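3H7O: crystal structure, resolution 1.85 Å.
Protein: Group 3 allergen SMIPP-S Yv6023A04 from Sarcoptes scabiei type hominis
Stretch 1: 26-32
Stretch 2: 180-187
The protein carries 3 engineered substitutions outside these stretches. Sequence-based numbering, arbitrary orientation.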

# COMPACT_ATOMS: atom_id res chain seq x y z
N LEU A 26 5.88 7.72 11.48
CA LEU A 26 6.20 7.15 10.18
C LEU A 26 4.92 7.06 9.36
O LEU A 26 3.81 7.06 9.92
CB LEU A 26 6.79 5.74 10.33
CG LEU A 26 8.18 5.54 10.95
CD1 LEU A 26 8.51 4.05 10.99
CD2 LEU A 26 9.26 6.30 10.20
N THR A 27 5.07 6.98 8.04
CA THR A 27 3.93 6.78 7.16
C THR A 27 4.16 5.60 6.21
O THR A 27 5.29 5.34 5.77
CB THR A 27 3.61 8.03 6.32
OG1 THR A 27 4.77 8.41 5.57
CG2 THR A 27 3.18 9.19 7.21
N CYS A 28 3.07 4.88 5.94
CA CYS A 28 3.01 3.86 4.90
C CYS A 28 1.83 4.18 4.00
O CYS A 28 0.98 5.01 4.35
CB CYS A 28 2.86 2.46 5.50
SG CYS A 28 4.37 1.88 6.30
N GLY A 29 1.78 3.55 2.83
CA GLY A 29 0.61 3.65 1.96
C GLY A 29 -0.52 2.75 2.42
O GLY A 29 -0.32 1.83 3.22
N GLY A 30 -1.72 3.02 1.90
CA GLY A 30 -2.89 2.19 2.16
C GLY A 30 -3.95 2.40 1.09
O GLY A 30 -3.88 3.36 0.33
N ALA A 31 -4.93 1.50 1.05
CA ALA A 31 -6.04 1.59 0.12
C ALA A 31 -7.39 1.56 0.84
O ALA A 31 -7.60 0.73 1.72
CB ALA A 31 -5.98 0.48 -0.91
N ILE A 32 -8.30 2.44 0.44
CA ILE A 32 -9.67 2.42 0.96
C ILE A 32 -10.40 1.22 0.35
O ILE A 32 -10.50 1.11 -0.88
CB ILE A 32 -10.43 3.72 0.63
CG1 ILE A 32 -9.74 4.93 1.26
CG2 ILE A 32 -11.89 3.63 1.10
CD1 ILE A 32 -10.27 6.28 0.77
N SER A 180 10.89 3.11 1.44
CA SER A 180 10.37 2.33 2.56
C SER A 180 8.95 2.76 2.95
O SER A 180 8.13 1.93 3.32
CB SER A 180 11.31 2.39 3.76
OG SER A 180 11.31 3.68 4.33
N GLY A 181 8.68 4.06 2.87
CA GLY A 181 7.34 4.61 3.13
C GLY A 181 6.29 4.24 2.09
O GLY A 181 5.09 4.48 2.30
N ASP A 182 6.72 3.64 0.98
CA ASP A 182 5.81 3.18 -0.06
C ASP A 182 5.25 1.78 0.19
O ASP A 182 4.44 1.29 -0.60
CB ASP A 182 6.46 3.27 -1.44
CG ASP A 182 6.56 4.70 -1.95
OD1 ASP A 182 5.51 5.38 -2.01
OD2 ASP A 182 7.68 5.13 -2.29
N ALA A 183 5.69 1.13 1.27
CA ALA A 183 5.08 -0.12 1.70
C ALA A 183 3.59 0.14 1.90
O ALA A 183 3.21 1.17 2.46
CB ALA A 183 5.71 -0.60 3.00
N GLY A 184 2.76 -0.77 1.42
CA GLY A 184 1.32 -0.62 1.55
C GLY A 184 0.66 0.20 0.45
O GLY A 184 -0.57 0.30 0.41
N ASP A 185 1.46 0.78 -0.45
CA ASP A 185 0.93 1.58 -1.57
C ASP A 185 -0.06 0.78 -2.42
O ASP A 185 0.23 -0.34 -2.83
CB ASP A 185 2.04 2.10 -2.48
CG ASP A 185 2.72 3.35 -1.95
OD1 ASP A 185 2.50 3.76 -0.78
OD2 ASP A 185 3.51 3.94 -2.72
N PRO A 186 -1.25 1.37 -2.69
CA PRO A 186 -2.20 0.70 -3.57
C PRO A 186 -1.63 0.58 -4.98
O PRO A 186 -0.96 1.49 -5.46
CB PRO A 186 -3.42 1.63 -3.56
CG PRO A 186 -2.90 2.96 -3.11
CD PRO A 186 -1.76 2.65 -2.18
N THR A 187 -1.88 -0.57 -5.61
CA THR A 187 -1.41 -0.82 -6.96
C THR A 187 -2.57 -1.34 -7.78
O THR A 187 -3.17 -2.38 -7.45
CB THR A 187 -0.20 -1.77 -6.97
OG1 THR A 187 0.72 -1.37 -5.95
CG2 THR A 187 0.50 -1.72 -8.31
O HOH W 1 4.22 6.87 3.03

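Two glycines face each other's stretch where no side chain would fit, and this is what lets a strand and a turn meet backbone to backbone. An ideal CB on Gly29 would lie 2.0 Å from Asp185 OD1, a clash; one on Gly184 would lie 2.3 Å from Gly29 O, another. Gly184 is doubly constrained: at phi 86° and psi -6°, inside the type II turn from Asp182 to Asp185, a CB would also jam against the carbonyl oxygen of Ala183. Fold and contact thus ask for the same residue.

With no side chain on Gly29, its CA comes within 4.1 Å of Asp185 CA. A clear direct hydrogen bond runs from Gly29 N to Ala183 O, at 2.8 Å. The turn is itself closed by Asp185 N donating to Asp182 O at 3.0 Å.

Around that bond the backbones touch through weaker CA-H...O contacts. Cys28 CA lies 3.4 Å from Gly181 O, with the straightest of these geometries, 149° at the hydrogen, while Gly184 CA lies 3.4 Å from Gly29 O. Proximity alone does not make a bond: Gly30 N sits 3.3 Å from Gly184 O, but the angle is poor. Water 1 adds an indirect link, donating to Gly181 O at 2.6 Å and hydrogen-bonding Thr27 OG1 at 3.0 Å.

Side chains contribute modestly. Asp185 points its CA-to-CB bond away, yet its carboxylate returns, bringing OD1 within 3.3 Å of Gly29 CA, in space a side chain there would need. Farther along, Ala31 CB packs against Pro186 CB at 3.9 Å, a small apolar contact beyond the glycine-rich centre. The rule read here is economical: glycine stands where the backbones meet, and a 2.8 Å hydrogen bond from Gly29 N to Ala183 O joins them there.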